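Local coordinates for De novo designed switch protein caging a hemagglutinin binder (sCageHA267_1S) (Synthetic construct, PDB 7CBC), which is designed as a switch that cages a hemagglutinin binder, probably for use in modular biosensors, at residues 27-32 with 69-74; 39-44 with 233-238; 73-78 with 118-123; 138-143 with 151-156. All blocks are in the same frame, centred on the assembly; numbering follows the deposited sequence.

Contact 1: 27-32 with 69-74; sequences LEAMAR and RRAEKE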
loop_
_atom_site.group_PDB
_atom_site.type_symbol
_atom_site.label_atom_id
_atom_site.label_comp_id
_atom_site.label_asym_id
_atom_site.label_seq_id
_atom_site.Cartn_x
_atom_site.Cartn_y
_atom_site.Cartn_z
ATOM N N LEU A 27 3.830 -4.927 -0.089
ATOM C CA LEU A 27 3.435 -6.085 -0.878
ATOM C C LEU A 27 4.467 -7.204 -0.774
ATOM O O LEU A 27 4.113 -8.371 -0.579
ATOM C CB LEU A 27 3.241 -5.673 -2.334
ATOM C CG LEU A 27 2.722 -6.806 -3.205
ATOM C CD1 LEU A 27 1.285 -7.093 -2.815
ATOM C CD2 LEU A 27 2.825 -6.437 -4.670
ATOM N N GLU A 28 5.751 -6.865 -0.923
ATOM C CA GLU A 28 6.810 -7.857 -0.794
ATOM C C GLU A 28 6.730 -8.561 0.558
ATOM O O GLU A 28 6.718 -9.792 0.627
ATOM C CB GLU A 28 8.174 -7.196 -0.977
ATOM C CG GLU A 28 9.331 -8.169 -1.223
ATOM C CD GLU A 28 9.938 -8.749 0.066
ATOM O OE1 GLU A 28 9.788 -8.127 1.146
ATOM O OE2 GLU A 28 10.564 -9.836 -0.006
ATOM N N ALA A 29 6.668 -7.783 1.643
ATOM C CA ALA A 29 6.607 -8.355 2.979
ATOM C C ALA A 29 5.387 -9.237 3.155
ATOM O O ALA A 29 5.447 -10.243 3.869
ATOM C CB ALA A 29 6.598 -7.241 4.021
HETATM N N MSE A 30 4.272 -8.873 2.527
HETATM C CA MSE A 30 3.060 -9.674 2.586
HETATM C C MSE A 30 3.257 -10.957 1.786
HETATM O O MSE A 30 2.753 -12.018 2.159
HETATM C CB MSE A 30 1.852 -8.870 2.061
HETATM C CG MSE A 30 0.525 -9.640 2.110
HETATM SE SE MSE A 30 -0.861 -8.819 0.991
HETATM C CE MSE A 30 -0.269 -9.477 -0.750
ATOM N N ALA A 31 4.019 -10.865 0.691
ATOM C CA ALA A 31 4.374 -12.076 -0.044
ATOM C C ALA A 31 5.242 -12.996 0.806
ATOM O O ALA A 31 5.028 -14.216 0.828
ATOM C CB ALA A 31 5.084 -11.724 -1.347
ATOM N N ARG A 32 6.209 -12.431 1.535
ATOM C CA ARG A 32 7.050 -13.258 2.396
ATOM C C ARG A 32 6.234 -13.903 3.505
ATOM O O ARG A 32 6.372 -15.105 3.755
ATOM C CB ARG A 32 8.196 -12.445 2.995
ATOM C CG ARG A 32 9.040 -11.674 1.990
ATOM C CD ARG A 32 10.014 -12.549 1.225
ATOM N NE ARG A 32 9.338 -13.400 0.254
ATOM C CZ ARG A 32 8.967 -13.016 -0.962
ATOM N NH1 ARG A 32 9.208 -11.773 -1.390
ATOM N NH2 ARG A 32 8.351 -13.881 -1.755
ATOM N N ARG A 69 8.835 -6.332 11.663
ATOM C CA ARG A 69 9.663 -5.253 12.196
ATOM C C ARG A 69 10.443 -4.541 11.094
ATOM O O ARG A 69 10.656 -3.325 11.170
ATOM C CB ARG A 69 10.606 -5.799 13.268
ATOM C CG ARG A 69 11.614 -4.788 13.784
ATOM C CD ARG A 69 12.829 -5.450 14.454
ATOM N NE ARG A 69 13.804 -5.956 13.485
ATOM C CZ ARG A 69 14.551 -5.183 12.695
ATOM N NH1 ARG A 69 14.440 -3.864 12.745
ATOM N NH2 ARG A 69 15.407 -5.732 11.845
ATOM N N ARG A 70 10.872 -5.261 10.063
ATOM C CA ARG A 70 11.584 -4.584 8.988
ATOM C C ARG A 70 10.619 -3.820 8.074
ATOM O O ARG A 70 10.981 -2.775 7.529
ATOM C CB ARG A 70 12.431 -5.603 8.224
ATOM C CG ARG A 70 12.838 -5.177 6.842
ATOM C CD ARG A 70 12.871 -6.359 5.905
ATOM N NE ARG A 70 11.566 -6.997 5.928
ATOM C CZ ARG A 70 10.455 -6.478 5.411
ATOM N NH1 ARG A 70 10.452 -5.288 4.770
ATOM N NH2 ARG A 70 9.331 -7.159 5.538
ATOM N N ALA A 71 9.373 -4.289 7.929
ATOM C CA ALA A 71 8.366 -3.497 7.218
ATOM C C ALA A 71 7.962 -2.254 8.004
ATOM O O ALA A 71 7.663 -1.217 7.402
ATOM C CB ALA A 71 7.129 -4.349 6.906
ATOM N N GLU A 72 7.941 -2.326 9.339
ATOM C CA GLU A 72 7.759 -1.109 10.129
ATOM C C GLU A 72 8.888 -0.115 9.892
ATOM O O GLU A 72 8.666 1.100 9.947
ATOM C CB GLU A 72 7.669 -1.444 11.616
ATOM C CG GLU A 72 6.457 -2.258 11.969
ATOM C CD GLU A 72 6.470 -2.761 13.403
ATOM O OE1 GLU A 72 7.463 -2.523 14.133
ATOM O OE2 GLU A 72 5.478 -3.412 13.789
ATOM N N LYS A 73 10.099 -0.620 9.633
ATOM C CA LYS A 73 11.241 0.241 9.349
ATOM C C LYS A 73 11.087 0.949 8.009
ATOM O O LYS A 73 11.445 2.122 7.882
ATOM C CB LYS A 73 12.530 -0.586 9.376
ATOM C CG LYS A 73 13.820 0.193 9.110
ATOM C CD LYS A 73 14.146 1.139 10.261
ATOM C CE LYS A 73 15.607 1.590 10.237
ATOM N NZ LYS A 73 16.056 2.064 8.891
ATOM N N GLU A 74 10.575 0.251 6.985
ATOM C CA GLU A 74 10.334 0.905 5.698
ATOM C C GLU A 74 9.311 2.025 5.834
ATOM O O GLU A 74 9.423 3.058 5.169
ATOM C CB GLU A 74 9.860 -0.111 4.652
ATOM C CG GLU A 74 10.858 -1.244 4.303
ATOM C CD GLU A 74 11.809 -0.874 3.166
ATOM O OE1 GLU A 74 12.414 0.221 3.220
ATOM O OE2 GLU A 74 11.945 -1.673 2.211
#
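A29 and A71 are the nearest CA pair between the two segments, 6.7 Å apart, with the chain running in opposite directions through 27-32 and 69-74. Both methyl groups point into the interface, and A29 CB lies 4.1 Å from A71 CB, so no long side chain separates the two backbones at this level. The small residues explain the close approach; the surface buried between the segments is a modest 98 Å². This is the central part of an antiparallel helical hairpin, made by helices 3-46 and 50-93 as the first two members of the six-helical bundle. R70, partly exposed, flanks the alanine pair. Its CG stands anti to the backbone N (chi1 160°), and further bends at chi2 and chi3 bring the guanidinium across to the other helix, where its edge faces the methyl of A29. The spacing from R70 NH2 to A29 CB, 3.1 Å, is tight for a nonbonded pair, and the exact guanidinium position may be doubtful. E28 OE1 is 4.5 Å from R70 NH2 but well out of the guanidinium plane, which leaves an attraction between charges without a hydrogen bond. The other carboxylate oxygen of E28 is bonded within its own helix: R32 NH1 donates to E28 OE2 at 2.7 Å, nearly straight at 170°. R32 also forms a salt bridge to E35 through NH2, joining acidic groups two helical turns apart.

Contact 2: 39-44 with 233-238; sequences ELVYLA and LDLLRL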
loop_
_atom_site.group_PDB
_atom_site.type_symbol
_atom_site.label_atom_id
_atom_site.label_comp_id
_atom_site.label_asym_id
_atom_site.label_seq_id
_atom_site.Cartn_x
_atom_site.Cartn_y
_atom_site.Cartn_z
ATOM N N GLU A 39 4.201 -22.614 4.024
ATOM C CA GLU A 39 5.196 -23.570 4.487
ATOM C C GLU A 39 4.824 -24.151 5.844
ATOM O O GLU A 39 5.006 -25.349 6.086
ATOM C CB GLU A 39 6.564 -22.902 4.556
ATOM C CG GLU A 39 7.155 -22.586 3.203
ATOM C CD GLU A 39 8.170 -23.621 2.785
ATOM O OE1 GLU A 39 8.802 -24.222 3.684
ATOM O OE2 GLU A 39 8.331 -23.840 1.564
ATOM N N LEU A 40 4.314 -23.315 6.748
ATOM C CA LEU A 40 3.944 -23.806 8.069
ATOM C C LEU A 40 2.775 -24.781 7.992
ATOM O O LEU A 40 2.768 -25.819 8.673
ATOM C CB LEU A 40 3.610 -22.628 8.978
ATOM C CG LEU A 40 3.105 -23.045 10.355
ATOM C CD1 LEU A 40 4.117 -23.971 11.045
ATOM C CD2 LEU A 40 2.771 -21.826 11.214
ATOM N N VAL A 41 1.770 -24.466 7.172
ATOM C CA VAL A 41 0.667 -25.401 6.983
ATOM C C VAL A 41 1.187 -26.728 6.455
ATOM O O VAL A 41 0.773 -27.803 6.911
ATOM C CB VAL A 41 -0.389 -24.802 6.041
ATOM C CG1 VAL A 41 -1.411 -25.857 5.681
ATOM C CG2 VAL A 41 -1.053 -23.628 6.700
ATOM N N TYR A 42 2.118 -26.674 5.498
ATOM C CA TYR A 42 2.611 -27.893 4.870
ATOM C C TYR A 42 3.317 -28.785 5.883
ATOM O O TYR A 42 3.191 -30.015 5.834
ATOM C CB TYR A 42 3.538 -27.544 3.703
ATOM C CG TYR A 42 3.916 -28.736 2.844
ATOM C CD1 TYR A 42 3.292 -28.967 1.621
ATOM C CD2 TYR A 42 4.895 -29.630 3.253
ATOM C CE1 TYR A 42 3.633 -30.063 0.832
ATOM C CE2 TYR A 42 5.230 -30.724 2.481
ATOM C CZ TYR A 42 4.611 -30.934 1.268
ATOM O OH TYR A 42 4.968 -32.030 0.504
ATOM N N LEU A 43 4.057 -28.185 6.816
ATOM C CA LEU A 43 4.760 -28.977 7.812
ATOM C C LEU A 43 3.823 -29.504 8.886
ATOM O O LEU A 43 4.066 -30.585 9.435
ATOM C CB LEU A 43 5.881 -28.154 8.441
ATOM C CG LEU A 43 7.268 -28.756 8.185
ATOM C CD1 LEU A 43 8.318 -28.029 9.001
ATOM C CD2 LEU A 43 7.295 -30.269 8.475
ATOM N N ALA A 44 2.756 -28.767 9.193
ATOM C CA ALA A 44 1.767 -29.233 10.156
ATOM C C ALA A 44 1.025 -30.472 9.675
ATOM O O ALA A 44 0.455 -31.191 10.497
ATOM C CB ALA A 44 0.765 -28.120 10.460
ATOM N N LEU A 233 -7.789 -19.486 5.167
ATOM C CA LEU A 233 -8.845 -20.167 5.903
ATOM C C LEU A 233 -9.363 -21.381 5.138
ATOM O O LEU A 233 -9.537 -22.458 5.725
ATOM C CB LEU A 233 -9.977 -19.189 6.212
ATOM C CG LEU A 233 -9.520 -17.973 7.017
ATOM C CD1 LEU A 233 -10.473 -16.803 6.816
ATOM C CD2 LEU A 233 -9.396 -18.316 8.500
ATOM N N ASP A 234 -9.595 -21.236 3.828
ATOM C CA ASP A 234 -10.028 -22.369 3.009
ATOM C C ASP A 234 -9.024 -23.515 3.077
ATOM O O ASP A 234 -9.407 -24.690 3.112
ATOM C CB ASP A 234 -10.223 -21.923 1.555
ATOM C CG ASP A 234 -11.510 -21.111 1.341
ATOM O OD1 ASP A 234 -12.202 -20.801 2.342
ATOM O OD2 ASP A 234 -11.812 -20.762 0.170
ATOM N N LEU A 235 -7.732 -23.190 3.100
ATOM C CA LEU A 235 -6.708 -24.223 3.170
ATOM C C LEU A 235 -6.680 -24.882 4.543
ATOM O O LEU A 235 -6.503 -26.105 4.648
ATOM C CB LEU A 235 -5.351 -23.617 2.835
ATOM C CG LEU A 235 -4.128 -24.517 2.945
ATOM C CD1 LEU A 235 -4.162 -25.618 1.887
ATOM C CD2 LEU A 235 -2.870 -23.677 2.821
ATOM N N LEU A 236 -6.847 -24.088 5.607
ATOM C CA LEU A 236 -6.940 -24.650 6.954
ATOM C C LEU A 236 -8.187 -25.507 7.110
ATOM O O LEU A 236 -8.165 -26.541 7.800
ATOM C CB LEU A 236 -6.939 -23.535 7.994
ATOM C CG LEU A 236 -5.579 -22.882 8.232
ATOM C CD1 LEU A 236 -5.648 -21.965 9.430
ATOM C CD2 LEU A 236 -4.499 -23.929 8.431
ATOM N N ARG A 237 -9.293 -25.080 6.502
ATOM C CA ARG A 237 -10.486 -25.910 6.481
ATOM C C ARG A 237 -10.185 -27.266 5.864
ATOM O O ARG A 237 -10.541 -28.301 6.430
ATOM C CB ARG A 237 -11.601 -25.199 5.721
ATOM C CG ARG A 237 -12.968 -25.829 5.875
ATOM C CD ARG A 237 -14.032 -24.747 6.023
ATOM N NE ARG A 237 -15.364 -25.321 6.185
ATOM C CZ ARG A 237 -15.811 -25.848 7.320
ATOM N NH1 ARG A 237 -15.033 -25.863 8.395
ATOM N NH2 ARG A 237 -17.036 -26.360 7.381
ATOM N N LEU A 238 -9.485 -27.280 4.727
ATOM C CA LEU A 238 -9.204 -28.523 4.012
ATOM C C LEU A 238 -8.110 -29.350 4.686
ATOM O O LEU A 238 -8.170 -30.583 4.669
ATOM C CB LEU A 238 -8.803 -28.218 2.570
ATOM C CG LEU A 238 -9.815 -28.504 1.461
ATOM C CD1 LEU A 238 -11.151 -27.813 1.757
ATOM C CD2 LEU A 238 -9.242 -28.050 0.115
#
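V41 meets L235 and L236 with one methyl each, and the two encounters differ in direction. Toward L235 the side chains reach head-on, tip to tip: V41 CG1 is 3.9 Å from L235 CD2, and L235 CG follows at 4.1 Å from V41 CG1. Toward L236 they cross obliquely, V41 CG2 coming within 3.9 Å of L236 CD2. The valine can serve both because CG1 lies anti to its backbone N (chi1 171°) while CG2 turns beside that nitrogen, splitting the two methyls between neighbouring leucines. The leucines reach V41 by different routes. L235 projects directly at the opposite helix, whereas L236 leaves its backbone obliquely, and its first torsion (chi1 -75°) swings the isobutyl end back toward V41. The nearest CA atoms, those of V41 and L236, stay 7.6 Å apart, so branched side chains fill the gap, and no hydrogen bond crosses it. All three residues are buried. L235 also touches I252 of helix 245-268, while L236 continues to A136 and L153 on the other flank. Both segments run the same way, and this shared aliphatic layer between helices 3-46 and 195-239 is characteristic of the hydrophobic interior of a designed helical bundle.

Contact 3: 73-78 with 118-123; sequences KEIDDA and AAKAFL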
loop_
_atom_site.group_PDB
_atom_site.type_symbol
_atom_site.label_atom_id
_atom_site.label_comp_id
_atom_site.label_asym_id
_atom_site.label_seq_id
_atom_site.Cartn_x
_atom_site.Cartn_y
_atom_site.Cartn_z
ATOM N N LYS A 73 10.099 -0.620 9.633
ATOM C CA LYS A 73 11.241 0.241 9.349
ATOM C C LYS A 73 11.087 0.949 8.009
ATOM O O LYS A 73 11.445 2.122 7.882
ATOM C CB LYS A 73 12.530 -0.586 9.376
ATOM C CG LYS A 73 13.820 0.193 9.110
ATOM C CD LYS A 73 14.146 1.139 10.261
ATOM C CE LYS A 73 15.607 1.590 10.237
ATOM N NZ LYS A 73 16.056 2.064 8.891
ATOM N N GLU A 74 10.575 0.251 6.985
ATOM C CA GLU A 74 10.334 0.905 5.698
ATOM C C GLU A 74 9.311 2.025 5.834
ATOM O O GLU A 74 9.423 3.058 5.169
ATOM C CB GLU A 74 9.860 -0.111 4.652
ATOM C CG GLU A 74 10.858 -1.244 4.303
ATOM C CD GLU A 74 11.809 -0.874 3.166
ATOM O OE1 GLU A 74 12.414 0.221 3.220
ATOM O OE2 GLU A 74 11.945 -1.673 2.211
ATOM N N ILE A 75 8.293 1.834 6.675
ATOM C CA ILE A 75 7.301 2.890 6.883
ATOM C C ILE A 75 7.945 4.101 7.548
ATOM O O ILE A 75 7.709 5.248 7.153
ATOM C CB ILE A 75 6.116 2.366 7.714
ATOM C CG1 ILE A 75 5.304 1.348 6.917
ATOM C CG2 ILE A 75 5.206 3.510 8.129
ATOM C CD1 ILE A 75 4.051 0.905 7.622
ATOM N N ASP A 76 8.741 3.858 8.588
ATOM C CA ASP A 76 9.415 4.937 9.300
ATOM C C ASP A 76 10.492 5.568 8.441
ATOM O O ASP A 76 10.740 6.772 8.545
ATOM C CB ASP A 76 10.015 4.399 10.601
ATOM C CG ASP A 76 10.909 5.412 11.299
ATOM O OD1 ASP A 76 10.361 6.344 11.938
ATOM O OD2 ASP A 76 12.157 5.269 11.208
ATOM N N ASP A 77 11.147 4.773 7.596
ATOM C CA ASP A 77 12.065 5.343 6.625
ATOM C C ASP A 77 11.327 6.242 5.640
ATOM O O ASP A 77 11.839 7.293 5.246
ATOM C CB ASP A 77 12.801 4.230 5.889
ATOM C CG ASP A 77 13.984 3.706 6.665
ATOM O OD1 ASP A 77 14.153 4.107 7.838
ATOM O OD2 ASP A 77 14.738 2.884 6.101
ATOM N N ALA A 78 10.121 5.835 5.230
ATOM C CA ALA A 78 9.303 6.646 4.339
ATOM C C ALA A 78 8.804 7.910 5.024
ATOM O O ALA A 78 8.670 8.953 4.371
ATOM C CB ALA A 78 8.120 5.822 3.820
ATOM N N ALA A 118 -2.239 5.403 7.255
ATOM C CA ALA A 118 -2.979 4.333 6.595
ATOM C C ALA A 118 -2.063 3.161 6.259
ATOM O O ALA A 118 -2.457 1.999 6.401
ATOM C CB ALA A 118 -3.670 4.876 5.340
ATOM N N ALA A 119 -0.830 3.443 5.830
ATOM C CA ALA A 119 0.138 2.370 5.606
ATOM C C ALA A 119 0.427 1.596 6.891
ATOM O O ALA A 119 0.546 0.362 6.868
ATOM C CB ALA A 119 1.424 2.957 5.025
ATOM N N LYS A 120 0.544 2.301 8.023
ATOM C CA LYS A 120 0.714 1.637 9.319
ATOM C C LYS A 120 -0.504 0.808 9.677
ATOM O O LYS A 120 -0.377 -0.321 10.165
ATOM C CB LYS A 120 0.985 2.669 10.420
ATOM C CG LYS A 120 2.443 3.005 10.620
ATOM C CD LYS A 120 2.735 3.862 11.875
ATOM C CE LYS A 120 2.521 5.348 11.671
ATOM N NZ LYS A 120 1.181 5.806 11.970
ATOM N N ALA A 121 -1.698 1.356 9.452
ATOM C CA ALA A 121 -2.908 0.589 9.693
ATOM C C ALA A 121 -2.924 -0.688 8.869
ATOM O O ALA A 121 -3.334 -1.739 9.364
ATOM C CB ALA A 121 -4.137 1.443 9.394
ATOM N N PHE A 122 -2.474 -0.631 7.611
ATOM C CA PHE A 122 -2.487 -1.852 6.811
ATOM C C PHE A 122 -1.507 -2.883 7.355
ATOM O O PHE A 122 -1.823 -4.082 7.426
ATOM C CB PHE A 122 -2.165 -1.553 5.348
ATOM C CG PHE A 122 -1.856 -2.788 4.548
ATOM C CD1 PHE A 122 -2.880 -3.572 4.038
ATOM C CD2 PHE A 122 -0.538 -3.175 4.323
ATOM C CE1 PHE A 122 -2.600 -4.734 3.319
ATOM C CE2 PHE A 122 -0.248 -4.333 3.608
ATOM C CZ PHE A 122 -1.279 -5.115 3.106
ATOM N N LEU A 123 -0.305 -2.444 7.728
ATOM C CA LEU A 123 0.697 -3.389 8.193
ATOM C C LEU A 123 0.254 -4.050 9.491
ATOM O O LEU A 123 0.516 -5.238 9.718
ATOM C CB LEU A 123 2.039 -2.681 8.363
ATOM C CG LEU A 123 3.180 -3.539 8.909
ATOM C CD1 LEU A 123 3.325 -4.831 8.121
ATOM C CD2 LEU A 123 4.496 -2.768 8.919
#
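I75 supplies the whole of one side of this contact, touching A119, K120 and L123 on a helix that runs antiparallel to its own. Helices 50-93 and 99-142 are consecutive antiparallel members of the six-helical bundle, with I75 in their interface. The short axes lie 10.5 Å apart at closest approach with an angle of 179° between their directions, and the nearest CA atoms, of I75 and K120, are 7.1 Å apart. The apolar contacts centre on the delta methyl. I75 CD1 is 3.9 Å from L123 CD2 and 4.2 Å from A119 CB, so it rests between residues one helical turn apart. CG1 of I75 is anti to the carbonyl carbon (chi1 -69°) and chi2 is extended, which carries CD1 deep enough to meet the backbone as well: A119 O is 3.6 Å from I75 CD1, a packing contact with the carbonyl and no hydrogen bond. Aliphatic contact with a charged residue comes next. I75 CG2 lies 3.8 Å from K120 CG, the two side chains crossing at a slant; K120 then bends at chi3 and chi4, and its amino end leads off from the interface. Charge pairing stays within helix 50-93: K73 NZ donates to D77 OD1 at 3.0 Å, on the syn side of the carboxylate, with a weak bond to D77 OD2. On the inner flank, I75 reaches L22 of helix 3-46. Since no hydrogen bond or salt bridge joins the segments, the direct contact is van der Waals packing that buries 164 Å², so it probably rests on the hydrophobic effect, with I75 at its centre.

Contact 4: 138-143 with 151-156; sequences ELLVKL and EALEHA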
loop_
_atom_site.group_PDB
_atom_site.type_symbol
_atom_site.label_atom_id
_atom_site.label_comp_id
_atom_site.label_asym_id
_atom_site.label_seq_id
_atom_site.Cartn_x
_atom_site.Cartn_y
_atom_site.Cartn_z
ATOM N N GLU A 138 -1.017 -23.819 15.321
ATOM C CA GLU A 138 -0.565 -24.308 16.620
ATOM C C GLU A 138 -1.671 -25.058 17.359
ATOM O O GLU A 138 -1.442 -26.145 17.909
ATOM C CB GLU A 138 -0.072 -23.104 17.422
ATOM C CG GLU A 138 0.645 -23.350 18.720
ATOM C CD GLU A 138 1.156 -22.033 19.297
ATOM O OE1 GLU A 138 0.329 -21.128 19.537
ATOM O OE2 GLU A 138 2.380 -21.883 19.496
ATOM N N LEU A 139 -2.881 -24.503 17.371
ATOM C CA LEU A 139 -3.992 -25.167 18.037
ATOM C C LEU A 139 -4.542 -26.321 17.211
ATOM O O LEU A 139 -5.023 -27.308 17.778
ATOM C CB LEU A 139 -5.091 -24.155 18.334
ATOM C CG LEU A 139 -6.067 -24.499 19.451
ATOM C CD1 LEU A 139 -5.461 -24.138 20.801
ATOM C CD2 LEU A 139 -7.377 -23.763 19.226
ATOM N N LEU A 140 -4.465 -26.236 15.879
ATOM C CA LEU A 140 -5.019 -27.309 15.059
ATOM C C LEU A 140 -4.201 -28.593 15.160
ATOM O O LEU A 140 -4.763 -29.690 15.050
ATOM C CB LEU A 140 -5.143 -26.863 13.599
ATOM C CG LEU A 140 -6.392 -26.009 13.309
ATOM C CD1 LEU A 140 -6.417 -25.500 11.869
ATOM C CD2 LEU A 140 -7.679 -26.750 13.634
ATOM N N VAL A 141 -2.887 -28.494 15.375
ATOM C CA VAL A 141 -2.084 -29.715 15.395
ATOM C C VAL A 141 -2.315 -30.521 16.675
ATOM O O VAL A 141 -2.116 -31.744 16.685
ATOM C CB VAL A 141 -0.592 -29.388 15.193
ATOM C CG1 VAL A 141 -0.369 -28.780 13.829
ATOM C CG2 VAL A 141 -0.094 -28.466 16.283
ATOM N N LYS A 142 -2.728 -29.868 17.770
ATOM C CA LYS A 142 -2.998 -30.574 19.020
ATOM C C LYS A 142 -4.397 -31.173 19.079
ATOM O O LYS A 142 -4.634 -32.082 19.879
ATOM C CB LYS A 142 -2.831 -29.642 20.227
ATOM C CG LYS A 142 -1.723 -28.619 20.113
ATOM C CD LYS A 142 -1.441 -27.968 21.469
ATOM C CE LYS A 142 -0.612 -26.687 21.311
ATOM N NZ LYS A 142 0.305 -26.753 20.135
ATOM N N LEU A 143 -5.335 -30.679 18.281
ATOM C CA LEU A 143 -6.718 -31.126 18.353
ATOM C C LEU A 143 -6.970 -32.225 17.332
ATOM O O LEU A 143 -6.380 -32.232 16.248
ATOM C CB LEU A 143 -7.688 -29.962 18.121
ATOM C CG LEU A 143 -7.544 -28.759 19.052
ATOM C CD1 LEU A 143 -8.527 -27.654 18.666
ATOM C CD2 LEU A 143 -7.705 -29.151 20.514
ATOM N N GLU A 151 -14.576 -25.403 15.671
ATOM C CA GLU A 151 -14.683 -24.228 16.533
ATOM C C GLU A 151 -13.476 -23.313 16.361
ATOM O O GLU A 151 -13.617 -22.086 16.322
ATOM C CB GLU A 151 -14.826 -24.646 17.996
ATOM C CG GLU A 151 -14.789 -23.478 18.980
ATOM C CD GLU A 151 -14.730 -23.920 20.442
ATOM O OE1 GLU A 151 -14.836 -25.137 20.720
ATOM O OE2 GLU A 151 -14.570 -23.045 21.319
ATOM N N ALA A 152 -12.283 -23.896 16.236
ATOM C CA ALA A 152 -11.085 -23.092 16.024
ATOM C C ALA A 152 -11.080 -22.452 14.637
ATOM O O ALA A 152 -10.646 -21.308 14.481
ATOM C CB ALA A 152 -9.838 -23.952 16.231
ATOM N N LEU A 153 -11.549 -23.173 13.618
ATOM C CA LEU A 153 -11.616 -22.602 12.276
ATOM C C LEU A 153 -12.635 -21.465 12.204
ATOM O O LEU A 153 -12.366 -20.409 11.615
ATOM C CB LEU A 153 -11.957 -23.693 11.265
ATOM C CG LEU A 153 -10.872 -24.745 11.022
ATOM C CD1 LEU A 153 -11.396 -25.820 10.091
ATOM C CD2 LEU A 153 -9.618 -24.100 10.440
ATOM N N GLU A 154 -13.817 -21.670 12.788
ATOM C CA GLU A 154 -14.831 -20.620 12.811
ATOM C C GLU A 154 -14.333 -19.388 13.551
ATOM O O GLU A 154 -14.655 -18.253 13.178
ATOM C CB GLU A 154 -16.117 -21.157 13.449
ATOM C CG GLU A 154 -16.871 -22.152 12.567
ATOM C CD GLU A 154 -17.503 -21.495 11.349
ATOM O OE1 GLU A 154 -17.925 -20.323 11.464
ATOM O OE2 GLU A 154 -17.580 -22.145 10.281
ATOM N N HIS A 155 -13.540 -19.588 14.602
ATOM C CA HIS A 155 -12.987 -18.445 15.315
ATOM C C HIS A 155 -11.994 -17.685 14.440
ATOM O O HIS A 155 -12.013 -16.448 14.402
ATOM C CB HIS A 155 -12.328 -18.900 16.614
ATOM C CG HIS A 155 -11.822 -17.773 17.451
ATOM N ND1 HIS A 155 -10.615 -17.151 17.208
ATOM C CD2 HIS A 155 -12.368 -17.138 18.515
ATOM C CE1 HIS A 155 -10.436 -16.182 18.088
ATOM N NE2 HIS A 155 -11.487 -16.151 18.892
ATOM N N ALA A 156 -11.135 -18.414 13.717
ATOM C CA ALA A 156 -10.182 -17.789 12.802
ATOM C C ALA A 156 -10.893 -17.038 11.682
ATOM O O ALA A 156 -10.467 -15.946 11.285
ATOM C CB ALA A 156 -9.248 -18.849 12.213
#
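A152 and L153 on the returning helix receive L139 and L140, close to the turn of an antiparallel helical hairpin formed by helices 99-142 and 146-190 in the bundle. The short axes make an angle of 168° and approach to 10.6 Å. A152 comes first along 151-156. Its methyl points at the opposing helix and meets both leucines, with A152 CB 3.9 Å from L139 CD2 and, more loosely, 4.4 Å from L140 CD2. The CA atoms of L140 and A152, the nearest pair, are 7.5 Å apart. L153 follows. Its side chain meets that of L140 at about a right angle, L153 CD2 lying 3.8 Å from L140 CD1. In both leucines CG is anti to the carbonyl carbon, which turns ends that start obliquely toward each other. E154 pairs with R150 on its own helix, and A156, farther along, packs on L233 of helix 195-239. On the facing segment E138 forms a salt bridge with R54 of helix 50-93, while its carbonyl has another role: K142 NZ donates to E138 O at 2.9 Å, approaching from above the carbonyl plane, 44° out of it.

Overall arrangement
From the N terminus, helix 3-46 is used twice, first by contact 1 and then by contact 2. Contact 1 closes the first hairpin with helix 50-93. Contact 3 starts on the same stretch, sharing K73 and E74, and closes the second hairpin, with helix 99-142. Contact 4 closes the third, between helices 99-142 and 146-190. Contact 2 spans far more chain, joining helix 3-46 to helix 195-239; it crosses contact 1 and encloses contacts 3 and 4, which lie in series. Contacts 1 and 3 touch nearer the bundle's middle, their centres 9 Å apart, whereas contacts 2 and 4 touch farther out, where A44 meets V141.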